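Local coordinates for phosphonate monoester hydrolase (Ruegeria pomeroyi, PDB 4UPK), which is a hydrolase of the sulfatase family, an alpha/beta protein built round a large mixed sheet within the alkaline phosphatase clan, at residues Val78-Gly83 / Asp365-Thr370; Ala346-Met351 / Trp358-Val363; Ser85-Leu90 / Met96-Val101; Ser391-Pro396 / Asp426-Ser431; Arg45-Cys48 / Ala52-Asp55. All coordinates share one frame; numbering follows the deposited sequence.

Contact 1: residues Val78-Gly83 / Asp365-Thr370; sequences VTNPCG and DAAYHT
N80 reaches over one face of the Y368 ring and spends its amide N-H on the residue just before that tyrosine. ND2 lies above the rim of the ring, 3.2 Å from Y368 CE2, with N80 CB 4.0 Å from the same Y368 CE2. The two flat groups cross obliquely, their planes 60° apart, so the amide leans over the ring rather than lying flat on it. From there N80 ND2 donates to A367 O at 3.0 Å with an angle of 152° at the hydrogen. The oxygen lies close to the amide plane of N80, whereas the donor stands well above the carbonyl plane of A367. One nitrogen thus serves both a carbonyl, which also accepts from G349 N, and a contact over the rim of the ring. CG of Y368 is anti to its own carbonyl carbon (chi1 -54°), which swings the ring alongside 78-83; the backbone carbon T79 C comes near its edge, 4.3 Å from Y368 CE2. The hydroxyl of Y368 goes on to T362 O, and T79 OG1 bonds to E434 O. In the 3-10 turn before the ring, D365 O accepts from both Y368 N and H369 N. N80 and Y368 both pack on L435 of strand 431-436, Y368 also meets Y76 of strand 70-76, and beyond the cis peptide at P81 helix 82-91 begins.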
# COMPACT_ATOMS: atom_id res chain seq x y z
N VAL A 78 21.21 -2.12 23.17
CA VAL A 78 20.19 -1.20 23.69
C VAL A 78 18.94 -1.95 24.14
O VAL A 78 18.03 -1.35 24.73
CB VAL A 78 19.86 0.00 22.76
CG1 VAL A 78 21.12 0.71 22.30
CG2 VAL A 78 18.99 -0.41 21.57
N THR A 79 18.87 -3.25 23.84
CA THR A 79 17.72 -4.05 24.25
C THR A 79 18.02 -5.52 24.26
O THR A 79 19.05 -5.93 23.75
CB THR A 79 16.40 -3.65 23.56
OG1 THR A 79 15.31 -4.31 24.21
CG2 THR A 79 16.41 -3.95 22.09
N ASN A 80 17.10 -6.30 24.83
CA ASN A 80 17.20 -7.74 24.93
C ASN A 80 15.78 -8.38 24.98
O ASN A 80 14.81 -7.70 25.38
CB ASN A 80 18.00 -8.11 26.18
CG ASN A 80 19.40 -8.56 25.87
OD1 ASN A 80 19.61 -9.40 25.01
ND2 ASN A 80 20.36 -8.07 26.62
N PRO A 81 15.65 -9.66 24.57
CA PRO A 81 16.69 -10.58 24.06
C PRO A 81 16.97 -10.46 22.56
O PRO A 81 16.92 -9.37 22.02
CB PRO A 81 16.22 -11.96 24.55
CG PRO A 81 14.73 -11.80 24.86
CD PRO A 81 14.35 -10.35 24.62
N CYS A 82 17.35 -11.58 21.92
CA CYS A 82 17.73 -11.71 20.52
C CYS A 82 16.88 -10.92 19.53
O CYS A 82 17.45 -10.13 18.78
CB CYS A 82 17.84 -13.18 20.13
SG CYS A 82 17.02 -14.29 21.31
N GLY A 83 15.56 -11.16 19.53
CA GLY A 83 14.60 -10.49 18.65
C GLY A 83 14.65 -8.98 18.82
O GLY A 83 15.13 -8.29 17.92
N ASP A 365 25.33 -5.72 33.35
CA ASP A 365 26.15 -5.40 32.18
C ASP A 365 26.56 -6.57 31.31
O ASP A 365 26.54 -6.43 30.08
CB ASP A 365 27.36 -4.52 32.57
CG ASP A 365 27.00 -3.09 32.98
OD1 ASP A 365 25.84 -2.66 32.75
OD2 ASP A 365 27.89 -2.39 33.50
N ALA A 366 26.91 -7.74 31.92
CA ALA A 366 27.33 -8.94 31.19
C ALA A 366 26.29 -9.40 30.13
O ALA A 366 26.67 -9.97 29.12
CB ALA A 366 27.68 -10.07 32.16
N ALA A 367 25.00 -9.06 30.34
CA ALA A 367 23.91 -9.39 29.41
C ALA A 367 23.86 -8.44 28.18
O ALA A 367 23.20 -8.78 27.20
CB ALA A 367 22.58 -9.36 30.15
N TYR A 368 24.56 -7.27 28.24
CA TYR A 368 24.52 -6.20 27.22
C TYR A 368 25.86 -5.83 26.66
O TYR A 368 25.91 -5.48 25.48
CB TYR A 368 23.83 -4.91 27.75
CG TYR A 368 22.44 -5.15 28.30
CD1 TYR A 368 22.26 -5.55 29.62
CD2 TYR A 368 21.31 -4.95 27.51
CE1 TYR A 368 20.98 -5.81 30.13
CE2 TYR A 368 20.03 -5.20 28.01
CZ TYR A 368 19.87 -5.65 29.32
OH TYR A 368 18.64 -5.91 29.85
N HIS A 369 26.93 -5.83 27.48
CA HIS A 369 28.30 -5.49 27.07
C HIS A 369 28.77 -6.47 25.96
O HIS A 369 28.87 -7.69 26.17
CB HIS A 369 29.26 -5.47 28.27
CG HIS A 369 30.52 -4.70 28.02
ND1 HIS A 369 31.56 -4.71 28.94
CD2 HIS A 369 30.88 -3.92 26.98
CE1 HIS A 369 32.50 -3.93 28.43
NE2 HIS A 369 32.13 -3.43 27.25
N THR A 370 28.97 -5.94 24.76
CA THR A 370 29.32 -6.74 23.58
C THR A 370 30.56 -6.25 22.86
O THR A 370 30.83 -5.05 22.86
CB THR A 370 28.12 -6.87 22.63
OG1 THR A 370 27.48 -5.60 22.49
CG2 THR A 370 27.12 -7.85 23.12

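Contact 2: residues Ala346-Met351 / Trp358-Val363; sequences ADHGEM and WGKMTV
The D-H-G sequence D347-H348-G349, which leaves the C-terminal end of strand 340-346, opens one long loop of this sulfatase fold, and here the start of that loop meets its later part, with K360 over one face of H348 and E350 gripping G359. K360 lays its aliphatic chain across that face of the imidazole: CE is 3.9 Å from the centroid of the H348 ring and 29° off its normal, a CH-pi contact. On its own side the ring is steered by D347, whose OD2 accepts a hydrogen bond from H348 ND1 at 2.7 Å. Further on, G359 is held at both ends. Its N donates to E350 OE2 at 2.8 Å and 156°, on the syn side of the carboxylate, while M351 N donates to G359 O at 2.8 Å, in the carbonyl plane. The glutamate starts out away from 358-363; the bend at chi2 (43°) folds its carboxylate back to the loop, where OE2 also receives L352 N. M351 and T362 then meet at about a right angle, M351 CG lying 3.6 Å from T362 CG2. Around this loop W358 packs on I306 and L309 of helix 303-333, T362 touches F280 of helix 280-286, and H348 touches C82 at the start of helix 82-91.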
# COMPACT_ATOMS: atom_id res chain seq x y z
N ALA A 346 28.63 -8.67 18.65
CA ALA A 346 27.70 -9.63 19.21
C ALA A 346 26.39 -8.86 19.43
O ALA A 346 26.43 -7.65 19.64
CB ALA A 346 28.21 -10.21 20.52
N ASP A 347 25.25 -9.55 19.32
CA ASP A 347 23.92 -8.97 19.50
C ASP A 347 23.63 -8.57 20.96
O ASP A 347 23.11 -7.50 21.23
CB ASP A 347 22.88 -9.96 18.97
CG ASP A 347 21.48 -9.42 18.99
OD1 ASP A 347 21.10 -8.76 18.01
OD2 ASP A 347 20.77 -9.66 19.97
N HIS A 348 23.99 -9.44 21.89
CA HIS A 348 23.83 -9.33 23.34
C HIS A 348 24.89 -10.22 23.99
O HIS A 348 25.64 -10.92 23.31
CB HIS A 348 22.41 -9.80 23.79
CG HIS A 348 22.04 -11.15 23.24
ND1 HIS A 348 21.31 -11.27 22.08
CD2 HIS A 348 22.41 -12.38 23.65
CE1 HIS A 348 21.28 -12.57 21.80
NE2 HIS A 348 21.90 -13.28 22.74
N GLY A 349 24.93 -10.17 25.32
CA GLY A 349 25.81 -10.96 26.14
C GLY A 349 25.14 -12.19 26.72
O GLY A 349 24.10 -12.65 26.24
N GLU A 350 25.76 -12.74 27.75
CA GLU A 350 25.40 -13.99 28.39
C GLU A 350 25.90 -13.89 29.82
O GLU A 350 27.07 -13.60 30.01
CB GLU A 350 26.15 -15.13 27.65
CG GLU A 350 26.03 -16.53 28.24
CD GLU A 350 24.65 -16.94 28.70
OE1 GLU A 350 23.74 -16.94 27.86
OE2 GLU A 350 24.46 -17.14 29.92
N MET A 351 25.02 -14.13 30.83
CA MET A 351 25.43 -14.10 32.26
C MET A 351 26.46 -15.17 32.60
O MET A 351 27.41 -14.88 33.32
CB MET A 351 24.23 -14.15 33.20
CG MET A 351 23.41 -12.87 33.15
SD MET A 351 24.33 -11.33 33.46
CE MET A 351 24.76 -11.53 35.24
N TRP A 358 21.72 -17.22 34.16
CA TRP A 358 22.12 -17.63 32.82
C TRP A 358 21.27 -16.88 31.83
O TRP A 358 20.18 -16.43 32.18
CB TRP A 358 21.94 -19.15 32.67
CG TRP A 358 22.85 -19.93 33.56
CD1 TRP A 358 22.68 -20.17 34.90
CD2 TRP A 358 24.15 -20.44 33.23
NE1 TRP A 358 23.79 -20.77 35.42
CE2 TRP A 358 24.69 -21.00 34.41
CE3 TRP A 358 24.90 -20.49 32.04
CZ2 TRP A 358 25.93 -21.63 34.43
CZ3 TRP A 358 26.15 -21.11 32.07
CH2 TRP A 358 26.66 -21.66 33.26
N GLY A 359 21.78 -16.72 30.61
CA GLY A 359 21.11 -15.99 29.55
C GLY A 359 21.30 -14.48 29.59
O GLY A 359 22.35 -13.98 30.02
N LYS A 360 20.26 -13.74 29.16
CA LYS A 360 20.31 -12.28 29.06
C LYS A 360 19.03 -11.55 29.53
O LYS A 360 18.94 -10.34 29.34
CB LYS A 360 20.76 -11.87 27.64
CG LYS A 360 19.88 -12.36 26.49
CD LYS A 360 20.10 -13.80 26.14
CE LYS A 360 19.32 -14.15 24.93
NZ LYS A 360 19.10 -15.61 24.86
N MET A 361 18.06 -12.26 30.17
CA MET A 361 16.82 -11.66 30.72
C MET A 361 17.10 -11.14 32.15
O MET A 361 16.61 -11.68 33.14
CB MET A 361 15.61 -12.62 30.68
CG MET A 361 15.00 -12.77 29.28
SD MET A 361 14.24 -11.29 28.53
CE MET A 361 12.80 -11.10 29.61
N THR A 362 17.94 -10.10 32.21
CA THR A 362 18.40 -9.43 33.43
C THR A 362 18.82 -7.99 33.12
O THR A 362 18.67 -7.53 31.98
CB THR A 362 19.48 -10.28 34.16
OG1 THR A 362 19.74 -9.69 35.42
CG2 THR A 362 20.77 -10.41 33.37
N VAL A 363 19.36 -7.28 34.14
CA VAL A 363 19.77 -5.87 34.07
C VAL A 363 21.28 -5.65 34.24
O VAL A 363 21.74 -4.51 34.13
CB VAL A 363 18.93 -4.98 35.04
CG1 VAL A 363 17.44 -5.05 34.70
CG2 VAL A 363 19.18 -5.37 36.50

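Contact 3: residues Ser85-Leu90 / Met96-Val101; sequences SRASIL and MNHRSV
Two successive residues of helix 82-91, A87 and S88, take hold of the imidazole of H98, one over its face and the other at its edge. The helix carries the C-x-P-S-R sequence that marks sulfatases, C82 to R86. In the first turn S85 points away from 96-101, and its OG bonds to D347 O. The end of R86 also leads away, to salt bridges with D347 and D42. A87 is the first to touch: its methyl sits over one face, toward the rim, CB 3.8 Å from the H98 centroid and 18° off the normal, a CH-pi contact, and also meets S100, with A87 CB and S100 CB 4.0 Å apart. At S88 the contact becomes polar. H98 NE2 donates to S88 OG at 2.8 Å, the oxygen lying close to the ring plane, and the same hydroxyl is bonded to Q93 O in the turn between the helices. I89 then faces F38 and I40 of strand 35-41, and L90 leans on H236. The ring reaches S88 because H98 CG sits between its backbone N and carbonyl carbon (chi1 68°). Just beyond, R99 NE bonds to D518 O of the second subunit. At the other ring nitrogen, S100 N donates to H98 ND1 at 3.1 Å, again in plane. With NE2 giving a hydrogen and ND1 receiving one, the pattern is consistent with the NE2-protonated tautomer, and the two in-plane bonds together with the methyl on the face fix the rotation of the ring.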
# COMPACT_ATOMS: atom_id res chain seq x y z
N SER A 85 16.85 -7.13 20.40
CA SER A 85 18.24 -6.72 20.21
C SER A 85 18.69 -6.75 18.74
O SER A 85 19.50 -5.92 18.37
CB SER A 85 19.16 -7.53 21.10
OG SER A 85 20.43 -6.91 21.11
N ARG A 86 18.13 -7.66 17.92
CA ARG A 86 18.35 -7.73 16.47
C ARG A 86 17.56 -6.63 15.76
O ARG A 86 18.10 -5.97 14.86
CB ARG A 86 17.97 -9.12 15.93
CG ARG A 86 18.74 -9.58 14.70
CD ARG A 86 20.24 -9.49 14.85
NE ARG A 86 20.75 -10.38 15.89
CZ ARG A 86 21.35 -11.54 15.66
NH1 ARG A 86 21.47 -12.00 14.42
NH2 ARG A 86 21.83 -12.25 16.66
N ALA A 87 16.30 -6.36 16.21
CA ALA A 87 15.46 -5.28 15.67
C ALA A 87 16.13 -3.88 15.84
O ALA A 87 16.14 -3.08 14.92
CB ALA A 87 14.07 -5.34 16.28
N SER A 88 16.79 -3.65 16.96
CA SER A 88 17.52 -2.41 17.25
C SER A 88 18.77 -2.23 16.41
O SER A 88 19.02 -1.12 15.95
CB SER A 88 17.91 -2.38 18.74
OG SER A 88 16.83 -1.95 19.55
N ILE A 89 19.57 -3.28 16.24
CA ILE A 89 20.80 -3.31 15.43
C ILE A 89 20.47 -3.07 13.95
O ILE A 89 21.13 -2.25 13.29
CB ILE A 89 21.58 -4.63 15.68
CG1 ILE A 89 22.22 -4.61 17.08
CG2 ILE A 89 22.63 -4.93 14.58
CD1 ILE A 89 22.72 -6.02 17.69
N LEU A 90 19.46 -3.80 13.44
CA LEU A 90 19.07 -3.71 12.04
C LEU A 90 18.25 -2.49 11.67
O LEU A 90 18.22 -2.15 10.49
CB LEU A 90 18.40 -5.01 11.56
CG LEU A 90 19.21 -6.31 11.67
CD1 LEU A 90 18.34 -7.52 11.39
CD2 LEU A 90 20.46 -6.29 10.80
N MET A 96 11.99 1.38 22.38
CA MET A 96 10.88 2.30 22.68
C MET A 96 10.31 2.90 21.39
O MET A 96 9.16 3.32 21.36
CB MET A 96 11.24 3.39 23.73
CG MET A 96 12.40 4.30 23.36
SD MET A 96 12.86 5.37 24.75
CE MET A 96 14.27 6.19 24.05
N ASN A 97 11.11 2.90 20.33
CA ASN A 97 10.72 3.40 19.03
C ASN A 97 10.32 2.28 18.04
O ASN A 97 9.24 2.37 17.43
CB ASN A 97 11.82 4.31 18.47
CG ASN A 97 11.89 5.61 19.24
OD1 ASN A 97 10.90 6.08 19.79
ND2 ASN A 97 13.06 6.21 19.31
N HIS A 98 11.17 1.23 17.90
CA HIS A 98 10.85 0.16 16.94
C HIS A 98 9.67 -0.73 17.38
O HIS A 98 8.94 -1.28 16.55
CB HIS A 98 12.10 -0.62 16.50
CG HIS A 98 12.78 -1.47 17.53
ND1 HIS A 98 12.11 -2.47 18.18
CD2 HIS A 98 14.09 -1.54 17.85
CE1 HIS A 98 13.02 -3.11 18.91
NE2 HIS A 98 14.23 -2.58 18.75
N ARG A 99 9.49 -0.84 18.71
CA ARG A 99 8.41 -1.53 19.43
C ARG A 99 8.31 -3.06 19.30
O ARG A 99 7.34 -3.65 19.77
CB ARG A 99 7.06 -0.76 19.34
CG ARG A 99 7.08 0.65 20.00
CD ARG A 99 7.24 0.66 21.54
NE ARG A 99 6.07 0.07 22.20
CZ ARG A 99 6.10 -0.57 23.35
NH1 ARG A 99 7.24 -0.70 24.02
NH2 ARG A 99 4.99 -1.06 23.87
N SER A 100 9.34 -3.70 18.77
CA SER A 100 9.43 -5.15 18.73
C SER A 100 10.16 -5.41 20.07
O SER A 100 11.38 -5.54 20.11
CB SER A 100 10.28 -5.58 17.54
OG SER A 100 10.13 -6.96 17.24
N VAL A 101 9.40 -5.35 21.18
CA VAL A 101 9.90 -5.35 22.57
C VAL A 101 10.20 -6.69 23.23
O VAL A 101 10.86 -6.72 24.27
CB VAL A 101 9.13 -4.36 23.48
CG1 VAL A 101 9.30 -2.93 22.96
CG2 VAL A 101 7.65 -4.73 23.60

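Contact 4: residues Ser391-Pro396 / Asp426-Ser431; sequences SIDLMP and DWRQYS
D393 and R428 form a bidentate, end-on salt bridge that ties the stretch leading into helix 394-402 to the loop before strand 431-436, and so links the main alpha/beta part of this sulfatase fold to its small four-stranded antiparallel sheet. The side chains approach from opposite directions. R428 NH2 donates to D393 OD1 at 2.7 Å, with 152° at the hydrogen, and R428 NH1 donates to D393 OD2, also at 2.7 Å but more bent. Each oxygen offers its syn lone pair, and the carboxylate and guanidinium planes are only 24° apart, so the groups meet nearly edge to edge. The aspartate has CG anti to its carbonyl carbon (chi1 -62°), which points the carboxylate at the loop; the arginine arrives through a chain bent at chi3. Neither group relies on the other alone. D393 OD1 also accepts from R413 N and OD2 from E390 N, while R428 NH1 has a second acceptor in P388 O. Four N-H groups thus converge on one buried carboxylate, an environment that would probably keep it ionised. Outward from the pair comes W427, whose NE1 bonds to the same P388 O and whose ring meets F418 edge-to-face. L415 touches both D393 and W427, and I392 lies against V78 and Y94. The benzene part of the indole slants past the carboxylate, with W427 CZ2 3.6 Å and W427 CH2 4.0 Å from D393 OD2.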
# COMPACT_ATOMS: atom_id res chain seq x y z
N SER A 391 24.41 -0.34 20.23
CA SER A 391 24.14 -1.26 19.12
C SER A 391 23.44 -0.58 17.93
O SER A 391 23.59 -1.01 16.79
CB SER A 391 23.34 -2.46 19.62
OG SER A 391 22.10 -2.05 20.18
N ILE A 392 22.68 0.50 18.22
CA ILE A 392 21.94 1.31 17.25
C ILE A 392 22.85 2.19 16.39
O ILE A 392 22.39 2.74 15.39
CB ILE A 392 20.82 2.11 17.96
CG1 ILE A 392 21.40 3.06 19.04
CG2 ILE A 392 19.76 1.16 18.52
CD1 ILE A 392 20.48 4.17 19.48
N ASP A 393 24.14 2.31 16.76
CA ASP A 393 25.15 3.10 16.04
C ASP A 393 25.73 2.36 14.83
O ASP A 393 26.45 2.97 14.04
CB ASP A 393 26.30 3.47 17.00
CG ASP A 393 25.93 4.34 18.18
OD1 ASP A 393 24.83 4.96 18.15
OD2 ASP A 393 26.73 4.41 19.14
N LEU A 394 25.42 1.07 14.66
CA LEU A 394 25.98 0.28 13.57
C LEU A 394 25.37 0.59 12.20
O LEU A 394 26.11 0.89 11.26
CB LEU A 394 25.95 -1.21 13.93
CG LEU A 394 27.16 -1.79 14.70
CD1 LEU A 394 27.42 -1.07 16.00
CD2 LEU A 394 26.93 -3.24 15.01
N MET A 395 24.02 0.56 12.09
CA MET A 395 23.30 0.89 10.86
C MET A 395 23.74 2.28 10.31
O MET A 395 24.14 2.33 9.15
CB MET A 395 21.75 0.78 11.03
CG MET A 395 20.96 1.66 10.08
SD MET A 395 19.24 1.21 10.01
CE MET A 395 18.69 2.15 8.60
N PRO A 396 23.72 3.39 11.11
CA PRO A 396 24.15 4.69 10.56
C PRO A 396 25.62 4.75 10.14
O PRO A 396 25.94 5.51 9.23
CB PRO A 396 23.80 5.69 11.68
CG PRO A 396 23.79 4.88 12.91
CD PRO A 396 23.25 3.54 12.51
N ASP A 426 29.88 16.40 20.97
CA ASP A 426 28.52 16.25 21.49
C ASP A 426 28.11 14.74 21.61
O ASP A 426 26.91 14.42 21.61
CB ASP A 426 27.54 17.05 20.62
CG ASP A 426 27.43 16.60 19.16
OD1 ASP A 426 28.33 15.82 18.70
OD2 ASP A 426 26.48 17.03 18.47
N TRP A 427 29.10 13.84 21.72
CA TRP A 427 28.87 12.40 21.83
C TRP A 427 28.23 12.04 23.16
O TRP A 427 28.26 12.82 24.11
CB TRP A 427 30.18 11.59 21.62
CG TRP A 427 29.94 10.14 21.32
CD1 TRP A 427 30.10 9.09 22.18
CD2 TRP A 427 29.44 9.59 20.10
NE1 TRP A 427 29.67 7.92 21.59
CE2 TRP A 427 29.27 8.20 20.30
CE3 TRP A 427 29.08 10.13 18.86
CZ2 TRP A 427 28.78 7.34 19.29
CZ3 TRP A 427 28.59 9.29 17.87
CH2 TRP A 427 28.46 7.91 18.08
N ARG A 428 27.66 10.84 23.22
CA ARG A 428 27.04 10.20 24.37
C ARG A 428 27.91 10.28 25.61
O ARG A 428 29.12 10.11 25.48
CB ARG A 428 26.95 8.72 24.03
CG ARG A 428 25.63 8.13 24.33
CD ARG A 428 25.65 6.72 23.84
NE ARG A 428 24.82 6.63 22.65
CZ ARG A 428 25.25 6.32 21.44
NH1 ARG A 428 26.54 6.03 21.24
NH2 ARG A 428 24.41 6.25 20.43
N GLN A 429 27.32 10.50 26.80
CA GLN A 429 28.06 10.47 28.06
C GLN A 429 27.57 9.33 28.99
O GLN A 429 28.09 9.11 30.08
CB GLN A 429 28.11 11.84 28.73
CG GLN A 429 29.11 12.75 28.02
CD GLN A 429 29.30 14.05 28.73
OE1 GLN A 429 28.65 15.05 28.40
NE2 GLN A 429 30.20 14.07 29.70
N TYR A 430 26.57 8.59 28.50
CA TYR A 430 25.92 7.47 29.15
C TYR A 430 25.36 6.55 28.06
O TYR A 430 25.14 7.00 26.94
CB TYR A 430 24.77 7.96 30.08
CG TYR A 430 23.64 8.64 29.35
CD1 TYR A 430 22.61 7.91 28.78
CD2 TYR A 430 23.63 10.02 29.20
CE1 TYR A 430 21.58 8.54 28.07
CE2 TYR A 430 22.61 10.66 28.50
CZ TYR A 430 21.58 9.92 27.94
OH TYR A 430 20.60 10.56 27.23
N SER A 431 25.09 5.29 28.40
CA SER A 431 24.44 4.36 27.47
C SER A 431 23.07 3.99 28.03
O SER A 431 22.79 4.14 29.23
CB SER A 431 25.32 3.14 27.18
OG SER A 431 25.48 2.33 28.34

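Contact 5: residues Arg45-Cys48 / Ala52-Asp55; sequences RADC and ALAD
L53 sets one methyl against the paired side chains of R45 and D47. Its CD1 lies 3.6 Å from D47 OD1 and 3.7 Å from R45 NE, right where the two charged groups join, and reaches C48 as well, at 4.0 Å from SG. The pair it touches is a side-on, bidentate salt bridge: R45 NE donates to D47 OD1 and R45 NH2 to D47 OD2, each at 2.8 Å and practically straight, at 178°. Both oxygens lie in the guanidinium plane, although the carboxylate itself is tilted, so the donors come to its syn side from somewhat out of its plane. D47 can turn its carboxylate back on R45 because its CG stands between its backbone N and carbonyl carbon (chi1 70°); its CB points toward 52-55 and lies 3.8 Å from A52 N. Two backbone contacts close the turn. L53 N makes a weak hydrogen bond to D47 O at 3.1 Å, and A54 CA brings its hydrogen to C48 O, the two heavy atoms 3.3 Å apart. The leucine methyl thus packs at the junction of a bonded ion pair, while A52 is exposed. The arginine also has partners past the turn, with NH2 in a second salt bridge to D354 and NH1 bonded to E350 O. The turn follows helix 46-49 and precedes helix 60-67, whose R63 NH2 donates to C48 O; C48 packs on Y313 and L314, and L53 on R310, all three from the long helix 303-333.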
# COMPACT_ATOMS: atom_id res chain seq x y z
N ARG A 45 30.36 -12.70 24.98
CA ARG A 45 30.62 -11.67 26.00
C ARG A 45 31.78 -10.80 25.58
O ARG A 45 32.72 -11.30 24.97
CB ARG A 45 30.96 -12.31 27.36
CG ARG A 45 29.77 -12.89 28.10
CD ARG A 45 30.21 -13.81 29.23
NE ARG A 45 30.89 -13.08 30.30
CZ ARG A 45 30.44 -12.95 31.54
NH1 ARG A 45 29.28 -13.48 31.89
NH2 ARG A 45 31.15 -12.27 32.44
N ALA A 46 31.73 -9.49 25.93
CA ALA A 46 32.80 -8.54 25.67
C ALA A 46 34.10 -8.96 26.40
O ALA A 46 35.18 -8.86 25.82
CB ALA A 46 32.39 -7.14 26.11
N ASP A 47 33.97 -9.47 27.65
CA ASP A 47 35.11 -9.90 28.48
C ASP A 47 35.89 -11.13 28.00
O ASP A 47 36.95 -11.42 28.53
CB ASP A 47 34.76 -9.95 29.99
CG ASP A 47 33.81 -11.04 30.46
OD1 ASP A 47 33.33 -11.83 29.62
OD2 ASP A 47 33.56 -11.11 31.68
N CYS A 48 35.38 -11.82 26.96
CA CYS A 48 36.03 -12.97 26.33
C CYS A 48 37.06 -12.47 25.32
O CYS A 48 38.10 -13.10 25.14
CB CYS A 48 35.01 -13.88 25.66
SG CYS A 48 34.00 -14.82 26.83
N ALA A 52 38.10 -9.86 31.81
CA ALA A 52 38.21 -10.91 32.82
C ALA A 52 38.37 -12.37 32.33
O ALA A 52 39.05 -13.16 32.98
CB ALA A 52 37.05 -10.80 33.80
N LEU A 53 37.72 -12.71 31.21
CA LEU A 53 37.74 -14.06 30.65
C LEU A 53 38.69 -14.23 29.45
O LEU A 53 38.92 -15.36 29.02
CB LEU A 53 36.31 -14.50 30.27
CG LEU A 53 35.34 -14.89 31.41
CD1 LEU A 53 33.94 -15.12 30.86
CD2 LEU A 53 35.79 -16.17 32.16
N ALA A 54 39.24 -13.12 28.91
CA ALA A 54 40.13 -13.09 27.74
C ALA A 54 41.32 -14.05 27.82
O ALA A 54 41.60 -14.75 26.84
CB ALA A 54 40.59 -11.67 27.45
N ASP A 55 41.98 -14.14 28.99
CA ASP A 55 43.13 -15.03 29.21
C ASP A 55 42.78 -16.52 29.32
O ASP A 55 43.68 -17.35 29.42
CB ASP A 55 43.95 -14.58 30.43
CG ASP A 55 44.68 -13.25 30.26
OD1 ASP A 55 45.02 -12.89 29.09
OD2 ASP A 55 44.94 -12.58 31.30

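How the contacts relate
Contacts 1 and 2 have centres about 5 Å apart and share one cluster near the middle of the chain: Y368 OH is probably hydrogen-bonded to T362 O (2.7 Å), and A367 O to G349 N (2.9 Å). Contact 3 uses helix 82-91, which contact 1 leads into, and a salt bridge from R86 NE to D347 OD1 (2.7 Å) ties it to contact 2, joining the C-x-P-S-R helix to the D-H-G loop. Contact 4 packs against that helix through S391 and I392. Contact 5 meets contact 2 where R45 NH1 reaches E350 O. Contacts 3 and 5 are farthest apart, with centres about 26 Å apart on opposite sides of the chain's centre.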